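Local coordinates for arabinan endo-1,5-alpha-l-arabinosidase A (Cellvibrio cellulosa, PDB 1GYE), which cleaves alpha-1,5-linked arabinofuranosyl bonds of linear arabinan, releasing almost exclusively arabinotriose, in the breakdown of plant cell walls, at residues G147-F152 / E190-L195; D7-R12 / W63-Y68; W123-P128 / M140-F145. All blocks are in the same frame, centred on the assembly; numbering follows the deposited sequence.

Contact 1 of 3, residues G147-F152 / E190-L195. With AHR (alpha-L-arabinofuranose), chain B.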
loop_
_atom_site.group_PDB
_atom_site.type_symbol
_atom_site.label_atom_id
_atom_site.label_comp_id
_atom_site.label_asym_id
_atom_site.label_seq_id
_atom_site.Cartn_x
_atom_site.Cartn_y
_atom_site.Cartn_z
ATOM N N GLY A 147 -16.682 -1.660 -3.148
ATOM C CA GLY A 147 -17.223 -0.490 -2.512
ATOM C C GLY A 147 -16.145 0.382 -1.924
ATOM O O GLY A 147 -16.428 1.255 -1.095
ATOM N N GLY A 148 -14.908 0.172 -2.328
ATOM C CA GLY A 148 -13.867 1.152 -2.090
ATOM C C GLY A 148 -13.008 0.931 -0.866
ATOM O O GLY A 148 -12.724 -0.208 -0.512
ATOM N N LEU A 149 -12.590 1.997 -0.207
ATOM C CA LEU A 149 -11.539 1.835 0.777
ATOM C C LEU A 149 -12.083 1.969 2.180
ATOM O O LEU A 149 -12.945 2.830 2.450
ATOM C CB LEU A 149 -10.401 2.832 0.514
ATOM C CG LEU A 149 -9.830 2.884 -0.917
ATOM C CD1 LEU A 149 -8.539 3.719 -1.020
ATOM C CD2 LEU A 149 -9.585 1.488 -1.444
ATOM N N LYS A 150 -11.576 1.122 3.069
ATOM C CA LYS A 150 -12.062 0.997 4.460
ATOM C C LYS A 150 -10.972 1.157 5.523
ATOM O O LYS A 150 -9.782 0.945 5.252
ATOM C CB LYS A 150 -12.677 -0.398 4.680
ATOM C CG LYS A 150 -13.805 -0.786 3.715
ATOM C CD LYS A 150 -15.099 -0.230 4.191
ATOM C CE LYS A 150 -16.289 -0.757 3.363
ATOM N NZ LYS A 150 -17.341 0.335 3.418
ATOM N N LEU A 151 -11.395 1.514 6.740
ATOM C CA LEU A 151 -10.508 1.643 7.891
ATOM C C LEU A 151 -11.126 0.948 9.110
ATOM O O LEU A 151 -12.320 1.124 9.388
ATOM C CB LEU A 151 -10.277 3.102 8.190
ATOM C CG LEU A 151 -9.312 3.413 9.337
ATOM C CD1 LEU A 151 -7.919 3.503 8.812
ATOM C CD2 LEU A 151 -9.684 4.696 9.956
ATOM N N PHE A 152 -10.353 0.113 9.829
ATOM C CA PHE A 152 -10.913 -0.543 11.021
ATOM C C PHE A 152 -9.894 -0.649 12.142
ATOM O O PHE A 152 -8.692 -0.647 11.884
ATOM C CB PHE A 152 -11.531 -1.888 10.699
ATOM C CG PHE A 152 -10.527 -2.944 10.361
ATOM C CD1 PHE A 152 -10.109 -3.139 9.041
ATOM C CD2 PHE A 152 -10.018 -3.757 11.333
ATOM C CE1 PHE A 152 -9.217 -4.093 8.718
ATOM C CE2 PHE A 152 -9.116 -4.719 10.976
ATOM C CZ PHE A 152 -8.733 -4.882 9.667
ATOM N N GLU A 190 -7.831 2.173 -5.440
ATOM C CA GLU A 190 -7.174 1.252 -4.533
ATOM C C GLU A 190 -6.085 1.851 -3.700
ATOM O O GLU A 190 -5.678 2.988 -3.878
ATOM C CB GLU A 190 -6.585 0.008 -5.239
ATOM C CG GLU A 190 -6.123 0.108 -6.692
ATOM C CD GLU A 190 -5.738 -1.263 -7.313
ATOM O OE1 GLU A 190 -5.676 -2.306 -6.597
ATOM O OE2 GLU A 190 -5.477 -1.319 -8.541
ATOM N N ALA A 191 -5.599 1.051 -2.770
ATOM C CA ALA A 191 -4.229 1.183 -2.303
ATOM C C ALA A 191 -4.068 2.385 -1.432
ATOM O O ALA A 191 -3.243 3.265 -1.745
ATOM C CB ALA A 191 -3.279 1.255 -3.490
ATOM N N PRO A 192 -4.844 2.434 -0.346
ATOM C CA PRO A 192 -4.817 3.567 0.565
ATOM C C PRO A 192 -3.495 3.588 1.254
ATOM O O PRO A 192 -2.816 2.569 1.328
ATOM C CB PRO A 192 -5.882 3.219 1.606
ATOM C CG PRO A 192 -5.965 1.699 1.568
ATOM C CD PRO A 192 -5.760 1.374 0.117
ATOM N N PHE A 193 -3.102 4.778 1.688
ATOM C CA PHE A 193 -1.997 4.945 2.549
ATOM C C PHE A 193 -2.196 6.255 3.311
ATOM O O PHE A 193 -2.463 7.329 2.713
ATOM C CB PHE A 193 -0.707 4.964 1.754
ATOM C CG PHE A 193 0.503 4.845 2.623
ATOM C CD1 PHE A 193 1.004 5.949 3.284
ATOM C CD2 PHE A 193 1.103 3.599 2.835
ATOM C CE1 PHE A 193 2.104 5.802 4.125
ATOM C CE2 PHE A 193 2.196 3.465 3.669
ATOM C CZ PHE A 193 2.702 4.575 4.308
ATOM N N ILE A 194 -2.025 6.175 4.621
ATOM C CA ILE A 194 -2.224 7.336 5.458
ATOM C C ILE A 194 -0.976 7.764 6.143
ATOM O O ILE A 194 -0.329 6.992 6.833
ATOM C CB ILE A 194 -3.319 7.104 6.489
ATOM C CG1 ILE A 194 -4.623 6.729 5.773
ATOM C CG2 ILE A 194 -3.543 8.382 7.322
ATOM C CD1 ILE A 194 -5.644 6.037 6.678
ATOM N N LEU A 195 -0.665 9.040 5.935
ATOM C CA LEU A 195 0.476 9.701 6.538
ATOM C C LEU A 195 -0.050 10.832 7.443
ATOM O O LEU A 195 -0.922 11.627 7.019
ATOM C CB LEU A 195 1.436 10.260 5.453
ATOM C CG LEU A 195 2.663 10.983 6.077
ATOM C CD1 LEU A 195 3.577 9.947 6.759
ATOM C CD2 LEU A 195 3.436 11.818 5.080
HETATM O O5 AHR B . -0.742 -8.290 -8.732
HETATM C C5 AHR B . -0.860 -6.880 -8.599
HETATM C C4 AHR B . -2.166 -6.568 -7.942
HETATM O O4 AHR B . -3.051 -6.503 -9.042
HETATM C C3 AHR B . -2.198 -5.204 -7.290
HETATM O O3 AHR B . -2.199 -5.258 -5.873
HETATM C C2 AHR B . -3.512 -4.646 -7.774
HETATM O O2 AHR B . -3.444 -3.224 -7.805
HETATM C C1 AHR B . -3.573 -5.198 -9.172
#
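Glu-190 OE1 accepts a hydrogen bond from O2 of the chain B arabinofuranose at 2.7 Å, and the hydroxyl of Ser-144 is bonded to the same oxygen. Two bonds thus grip OE1. Beyond CG the side chain is extended (chi2 -172°) and brings the carboxylate to the sugar. At its backbone end the same residue meets Leu-149, whose CD2 lies 3.9 Å from Glu-190 CA. The other methyl, Leu-149 CD1, rests 3.8 Å from Pro-192 CB and equally close to Pro-192 CD. Leu-149 spans these two atoms of the proline ring, and the two side chains cross obliquely. The fold is a five-bladed beta-propeller. Strands 149-153 and 189-197 belong to different four-stranded antiparallel sheets, so the contact joins two blades. The strand segments run at 42° with axes 8.1 Å apart, and no hydrogen bond links them. Glu-190, probably the proton donor, stands near the start of its strand. Farther along, the contact narrows to one methyl pair, Leu-151 CD1 and Ile-194 CD1, 4.0 Å apart. These side chains cross nearly at right angles. Leu-203 and Ile-170 pack around this apolar seam.

Contact 2 of 3, residues D7-R12 / W63-Y68. With AHR (alpha-L-arabinofuranose), chain B; AHR (alpha-L-arabinofuranose), chain C.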
loop_
_atom_site.group_PDB
_atom_site.type_symbol
_atom_site.label_atom_id
_atom_site.label_comp_id
_atom_site.label_asym_id
_atom_site.label_seq_id
_atom_site.Cartn_x
_atom_site.Cartn_y
_atom_site.Cartn_z
ATOM N N ASP A 7 3.790 -2.038 -5.824
ATOM C CA ASP A 7 3.130 -1.787 -4.546
ATOM C C ASP A 7 4.160 -1.672 -3.355
ATOM O O ASP A 7 3.981 -2.248 -2.280
ATOM C CB ASP A 7 2.021 -2.867 -4.333
ATOM C CG ASP A 7 1.300 -3.238 -5.650
ATOM O OD1 ASP A 7 0.748 -2.332 -6.305
ATOM O OD2 ASP A 7 1.263 -4.390 -6.148
ATOM N N PRO A 8 5.224 -0.891 -3.551
ATOM C CA PRO A 8 6.348 -0.858 -2.595
ATOM C C PRO A 8 6.056 -0.255 -1.237
ATOM O O PRO A 8 5.259 0.716 -1.134
ATOM C CB PRO A 8 7.353 0.034 -3.296
ATOM C CG PRO A 8 6.500 0.864 -4.179
ATOM C CD PRO A 8 5.439 0.015 -4.691
ATOM N N VAL A 9 6.705 -0.794 -0.205
ATOM C CA VAL A 9 6.817 -0.073 1.080
ATOM C C VAL A 9 8.260 -0.116 1.583
ATOM O O VAL A 9 9.073 -0.958 1.144
ATOM C CB VAL A 9 5.899 -0.640 2.227
ATOM C CG1 VAL A 9 4.439 -0.276 2.025
ATOM C CG2 VAL A 9 6.103 -2.114 2.422
ATOM N N MET A 10 8.553 0.743 2.552
ATOM C CA MET A 10 9.892 0.806 3.122
ATOM C C MET A 10 9.887 1.034 4.617
ATOM O O MET A 10 8.953 1.650 5.188
ATOM C CB MET A 10 10.675 1.953 2.493
ATOM C CG MET A 10 11.258 1.641 1.147
ATOM S SD MET A 10 12.079 3.074 0.543
ATOM C CE MET A 10 13.538 3.162 1.659
ATOM N N THR A 11 10.938 0.543 5.252
ATOM C CA THR A 11 11.220 0.900 6.625
ATOM C C THR A 11 12.736 0.896 6.896
ATOM O O THR A 11 13.533 0.432 6.058
ATOM C CB THR A 11 10.427 -0.025 7.569
ATOM O OG1 THR A 11 9.990 0.734 8.700
ATOM C CG2 THR A 11 11.280 -1.116 8.162
ATOM N N ARG A 12 13.121 1.413 8.061
ATOM C CA ARG A 12 14.520 1.495 8.464
ATOM C C ARG A 12 14.813 0.890 9.869
ATOM O O ARG A 12 14.118 1.157 10.845
ATOM C CB ARG A 12 14.980 2.943 8.361
ATOM C CG ARG A 12 16.320 3.185 8.982
ATOM C CD ARG A 12 16.980 4.457 8.524
ATOM N NE ARG A 12 16.252 5.624 9.000
ATOM C CZ ARG A 12 16.812 6.768 9.325
ATOM N NH1 ARG A 12 18.127 6.918 9.240
ATOM N NH2 ARG A 12 16.051 7.771 9.743
ATOM N N TRP A 63 0.576 -9.825 -2.351
ATOM C CA TRP A 63 0.409 -8.481 -2.873
ATOM C C TRP A 63 0.463 -7.418 -1.809
ATOM O O TRP A 63 -0.033 -7.587 -0.659
ATOM C CB TRP A 63 -0.930 -8.313 -3.572
ATOM C CG TRP A 63 -1.236 -9.236 -4.732
ATOM C CD1 TRP A 63 -0.407 -10.155 -5.320
ATOM C CD2 TRP A 63 -2.488 -9.318 -5.443
ATOM N NE1 TRP A 63 -1.065 -10.801 -6.342
ATOM C CE2 TRP A 63 -2.340 -10.328 -6.441
ATOM C CE3 TRP A 63 -3.722 -8.636 -5.339
ATOM C CZ2 TRP A 63 -3.376 -10.689 -7.327
ATOM C CZ3 TRP A 63 -4.774 -8.986 -6.235
ATOM C CH2 TRP A 63 -4.583 -10.010 -7.211
ATOM N N ALA A 64 1.020 -6.292 -2.225
ATOM C CA ALA A 64 0.750 -5.059 -1.559
ATOM C C ALA A 64 1.041 -5.174 -0.061
ATOM O O ALA A 64 0.129 -5.072 0.767
ATOM C CB ALA A 64 -0.718 -4.652 -1.811
ATOM N N PRO A 65 2.314 -5.368 0.300
ATOM C CA PRO A 65 2.671 -5.507 1.708
ATOM C C PRO A 65 2.527 -4.173 2.421
ATOM O O PRO A 65 2.454 -3.066 1.799
ATOM C CB PRO A 65 4.144 -5.882 1.638
ATOM C CG PRO A 65 4.601 -5.221 0.404
ATOM C CD PRO A 65 3.510 -5.417 -0.574
ATOM N N ASP A 66 2.486 -4.254 3.738
ATOM C CA ASP A 66 2.779 -3.054 4.510
ATOM C C ASP A 66 3.666 -3.412 5.692
ATOM O O ASP A 66 3.493 -4.494 6.301
ATOM C CB ASP A 66 1.503 -2.328 4.956
ATOM C CG ASP A 66 1.795 -0.918 5.413
ATOM O OD1 ASP A 66 2.507 -0.214 4.671
ATOM O OD2 ASP A 66 1.395 -0.448 6.504
ATOM N N ILE A 67 4.644 -2.552 5.966
ATOM C CA ILE A 67 5.603 -2.800 7.017
ATOM C C ILE A 67 5.341 -1.826 8.164
ATOM O O ILE A 67 5.185 -0.613 7.944
ATOM C CB ILE A 67 7.078 -2.770 6.447
ATOM C CG1 ILE A 67 8.136 -3.101 7.520
ATOM C CG2 ILE A 67 7.442 -1.435 5.768
ATOM C CD1 ILE A 67 7.984 -4.470 8.190
ATOM N N TYR A 68 5.224 -2.364 9.370
ATOM C CA TYR A 68 4.915 -1.560 10.539
ATOM C C TYR A 68 5.728 -1.982 11.753
ATOM O O TYR A 68 5.858 -3.186 12.022
ATOM C CB TYR A 68 3.423 -1.659 10.864
ATOM C CG TYR A 68 2.978 -0.662 11.879
ATOM C CD1 TYR A 68 2.876 0.713 11.549
ATOM C CD2 TYR A 68 2.687 -1.056 13.175
ATOM C CE1 TYR A 68 2.454 1.656 12.479
ATOM C CE2 TYR A 68 2.285 -0.112 14.133
ATOM C CZ TYR A 68 2.165 1.243 13.782
ATOM O OH TYR A 68 1.792 2.182 14.744
HETATM O O5 AHR B . -0.742 -8.290 -8.732
HETATM C C5 AHR B . -0.860 -6.880 -8.599
HETATM C C4 AHR B . -2.166 -6.568 -7.942
HETATM O O4 AHR B . -3.051 -6.503 -9.042
HETATM C C3 AHR B . -2.198 -5.204 -7.290
HETATM O O3 AHR B . -2.199 -5.258 -5.873
HETATM C C2 AHR B . -3.512 -4.646 -7.774
HETATM O O2 AHR B . -3.444 -3.224 -7.805
HETATM C C1 AHR B . -3.573 -5.198 -9.172
HETATM O O5 AHR C . 3.858 -8.645 -11.223
HETATM C C5 AHR C . 2.868 -7.661 -11.632
HETATM C C4 AHR C . 1.434 -7.996 -11.150
HETATM O O4 AHR C . 1.283 -7.627 -9.791
HETATM C C3 AHR C . 0.963 -9.454 -11.231
HETATM O O3 AHR C . -0.183 -9.512 -12.071
HETATM C C2 AHR C . 0.506 -9.861 -9.854
HETATM O O2 AHR C . 1.354 -10.829 -9.279
HETATM C C1 AHR C . 0.623 -8.632 -9.005
HETATM O O HOH W 1 1.670 -2.085 -0.579
#
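Val-9 and Ile-67 have the most surface buried here, and Asp-7 comes next. Val-9 meets the 63-68 segment with both methyls. Its CG2 sits 3.7 Å from Ile-67 CG2 and also touches the ring of Pro-65 at CG. Its CG1 lies 3.4 Å from Pro-65 O and 3.3 Å from Asp-66 OD1. The other carboxylate oxygen of Asp-66, OD2, is bonded to the backbone N of Ile-130. Ile-67 uses its two branches differently. With CG1 anti to the backbone N (chi1 -177°), that branch crosses Thr-11 at about a right angle, touching its CB and CG2. Ile-67 CG2 is 3.5 Å from Met-10 O. Asp-7 packs through CB, 3.8 Å from Ala-64 CA. Its OD2 is bonded to the hydroxyl of Thr-22, which also receives Ala-64 N, so one threonine ties both segments. No direct hydrogen bond crosses the contact; a water can donate to Asp-7 O and to Pro-65 O, its oxygen 2.7 Å from Pro-65 O. Just before Ala-64, one face of the Trp-63 indole is covered by two sugars, with O5 of the chain B arabinofuranose 3.5 Å from Trp-63 CE2. Asp-7, probably the proton acceptor, lies at the same end. Two strand segments whose directions differ by 19°, with that acceptor and a sugar-binding tryptophan where they begin, are consistent with inner strands of a GH43 five-bladed propeller, whose substrate groove lies across one face.

Contact 3 of 3, residues W123-P128 / M140-F145. With AHR (alpha-L-arabinofuranose), chain D.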
loop_
_atom_site.group_PDB
_atom_site.type_symbol
_atom_site.label_atom_id
_atom_site.label_comp_id
_atom_site.label_asym_id
_atom_site.label_seq_id
_atom_site.Cartn_x
_atom_site.Cartn_y
_atom_site.Cartn_z
ATOM N N TRP A 123 -16.242 -5.240 -0.646
ATOM C CA TRP A 123 -14.902 -4.718 -0.486
ATOM C C TRP A 123 -13.990 -5.882 -0.709
ATOM O O TRP A 123 -14.461 -6.993 -0.710
ATOM C CB TRP A 123 -14.671 -4.129 0.911
ATOM C CG TRP A 123 -15.333 -4.800 2.149
ATOM C CD1 TRP A 123 -16.505 -4.448 2.728
ATOM C CD2 TRP A 123 -14.801 -5.865 2.964
ATOM N NE1 TRP A 123 -16.756 -5.230 3.833
ATOM C CE2 TRP A 123 -15.729 -6.109 4.001
ATOM C CE3 TRP A 123 -13.631 -6.629 2.926
ATOM C CZ2 TRP A 123 -15.522 -7.085 5.001
ATOM C CZ3 TRP A 123 -13.420 -7.624 3.918
ATOM C CH2 TRP A 123 -14.361 -7.837 4.935
ATOM N N ASN A 124 -12.698 -5.640 -0.906
ATOM C CA ASN A 124 -11.765 -6.648 -1.319
ATOM C C ASN A 124 -10.620 -6.563 -0.354
ATOM O O ASN A 124 -9.951 -5.548 -0.319
ATOM C CB ASN A 124 -11.272 -6.279 -2.712
ATOM C CG ASN A 124 -10.480 -7.385 -3.346
ATOM O OD1 ASN A 124 -10.363 -8.495 -2.783
ATOM N ND2 ASN A 124 -9.936 -7.119 -4.543
ATOM N N ALA A 125 -10.407 -7.581 0.483
ATOM C CA ALA A 125 -9.357 -7.499 1.507
ATOM C C ALA A 125 -7.954 -7.626 0.894
ATOM O O ALA A 125 -7.279 -8.634 1.063
ATOM C CB ALA A 125 -9.565 -8.581 2.565
ATOM N N ILE A 126 -7.539 -6.610 0.147
ATOM C CA ILE A 126 -6.142 -6.446 -0.219
ATOM C C ILE A 126 -5.623 -5.053 0.156
ATOM O O ILE A 126 -6.408 -4.146 0.483
ATOM C CB ILE A 126 -5.912 -6.731 -1.723
ATOM C CG1 ILE A 126 -6.595 -5.687 -2.583
ATOM C CG2 ILE A 126 -6.363 -8.189 -2.143
ATOM C CD1 ILE A 126 -6.188 -5.831 -4.036
ATOM N N ALA A 127 -4.290 -4.927 0.171
ATOM C CA ALA A 127 -3.584 -3.662 0.178
ATOM C C ALA A 127 -3.667 -2.954 1.459
ATOM O O ALA A 127 -4.114 -1.810 1.496
ATOM C CB ALA A 127 -4.067 -2.773 -0.926
ATOM N N PRO A 128 -3.245 -3.604 2.536
ATOM C CA PRO A 128 -3.349 -2.995 3.873
ATOM C C PRO A 128 -2.407 -1.809 4.017
ATOM O O PRO A 128 -1.415 -1.753 3.299
ATOM C CB PRO A 128 -2.913 -4.109 4.796
ATOM C CG PRO A 128 -1.990 -4.916 3.908
ATOM C CD PRO A 128 -2.678 -4.963 2.569
ATOM N N MET A 140 -6.067 -0.332 10.513
ATOM C CA MET A 140 -5.692 -0.772 9.176
ATOM C C MET A 140 -6.622 -0.095 8.165
ATOM O O MET A 140 -7.864 -0.065 8.345
ATOM C CB MET A 140 -5.864 -2.272 9.035
ATOM C CG MET A 140 -5.643 -2.790 7.622
ATOM S SD MET A 140 -5.639 -4.589 7.455
ATOM C CE MET A 140 -4.378 -5.074 8.542
ATOM N N SER A 141 -6.056 0.527 7.138
ATOM C CA SER A 141 -6.869 0.888 5.976
ATOM C C SER A 141 -6.505 -0.151 4.900
ATOM O O SER A 141 -5.367 -0.723 4.927
ATOM C CB SER A 141 -6.573 2.308 5.526
ATOM O OG SER A 141 -5.286 2.433 4.934
ATOM N N PHE A 142 -7.462 -0.445 4.015
ATOM C CA PHE A 142 -7.247 -1.417 2.932
ATOM C C PHE A 142 -8.293 -1.208 1.808
ATOM O O PHE A 142 -9.223 -0.417 1.985
ATOM C CB PHE A 142 -7.340 -2.839 3.471
ATOM C CG PHE A 142 -8.739 -3.282 3.754
ATOM C CD1 PHE A 142 -9.347 -2.966 4.972
ATOM C CD2 PHE A 142 -9.463 -4.009 2.796
ATOM C CE1 PHE A 142 -10.694 -3.346 5.257
ATOM C CE2 PHE A 142 -10.783 -4.403 3.051
ATOM C CZ PHE A 142 -11.414 -4.067 4.290
ATOM N N GLY A 143 -8.129 -1.919 0.678
ATOM C CA GLY A 143 -9.190 -2.059 -0.308
ATOM C C GLY A 143 -8.808 -1.822 -1.755
ATOM O O GLY A 143 -7.726 -1.279 -2.073
ATOM N N SER A 144 -9.711 -2.217 -2.631
ATOM C CA SER A 144 -9.503 -2.136 -4.076
ATOM C C SER A 144 -10.842 -2.388 -4.772
ATOM O O SER A 144 -11.441 -3.426 -4.522
ATOM C CB SER A 144 -8.551 -3.246 -4.465
ATOM O OG SER A 144 -8.305 -3.286 -5.851
ATOM N N PHE A 145 -11.332 -1.447 -5.585
ATOM C CA PHE A 145 -12.596 -1.615 -6.307
ATOM C C PHE A 145 -13.761 -1.989 -5.381
ATOM O O PHE A 145 -13.734 -1.669 -4.166
ATOM C CB PHE A 145 -12.427 -2.671 -7.385
ATOM C CG PHE A 145 -11.560 -2.231 -8.489
ATOM C CD1 PHE A 145 -10.194 -2.022 -8.272
ATOM C CD2 PHE A 145 -12.089 -1.950 -9.742
ATOM C CE1 PHE A 145 -9.343 -1.569 -9.322
ATOM C CE2 PHE A 145 -11.237 -1.535 -10.809
ATOM C CZ PHE A 145 -9.864 -1.339 -10.586
HETATM O O5 AHR D . -4.888 -5.359 -9.684
HETATM C C5 AHR D . -5.816 -5.467 -8.652
HETATM C C4 AHR D . -6.955 -6.183 -9.300
HETATM O O4 AHR D . -7.771 -5.243 -9.973
HETATM C C3 AHR D . -7.737 -6.827 -8.197
HETATM O O3 AHR D . -7.792 -8.214 -8.511
HETATM C C2 AHR D . -9.098 -6.186 -8.270
HETATM O O2 AHR D . -9.301 -5.495 -7.039
HETATM C C1 AHR D . -9.087 -5.279 -9.477
HETATM O O HOH W 2 -12.547 -2.612 -1.901
#
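Aromatic packing joins Phe-142 to Trp-123. The phenyl edge is turned toward the face of the indole six-membered ring in an offset edge-to-face pair, centroids 5.5 Å apart and planes at 78°. With chi1 at 75°, Phe-142 CG lies between its backbone N and carbonyl carbon, and the ring edge also meets Asn-124 O and Ile-126 O in plane. Backbone bonding is sparse. Gly-143 N donates to Ile-126 O at 2.8 Å, and weaker CA-H...O contacts run from Gly-143 to Asn-124 O and from Phe-142 to Ala-127 O. Ala-125 centres an inverse gamma turn. A water accepts from Asn-124 N and Ser-144 N and can donate to Phe-145 O. Sugar binding uses both segments. O2 of the chain D arabinofuranose donates to Ser-144 OG (2.7 Å) and takes a weak bond from Asn-124 ND2 (3.0 Å). Asn-124 OD1 is held by Ser-88. C1 of the same sugar lies over one face of Phe-145. Ile-126 CD1 rests against Ser-144 CB (3.5 Å), and Pro-128 CB meets Met-140 SD (3.8 Å). The 123-128 loop leads into strand 129-132, which pairs with strand 138-142; strand 149-153 flanks the latter, and Pro-128 and Met-140 pack on Tyr-77 of strand 73-80.

All three contacts are buried. Contacts 1 and 3 share one antiparallel sheet, since strands 138-142 and 149-153 are neighbours in it; Phe-152 N and Met-140 O probably bond across them. They also meet at the glycan site. Contact 2 lies about 15 Å from contact 1, centre to centre, yet both reach the chain B sugar. Contact 2 meets contact 3 by packing, with Ala-64 CB against Ala-127 CA. Between their segments, contacts 1 and 2 are mainly apolar and lack direct hydrogen bonds. Contact 3 lies within one blade and its entry loop, and adds backbone and aromatic interactions.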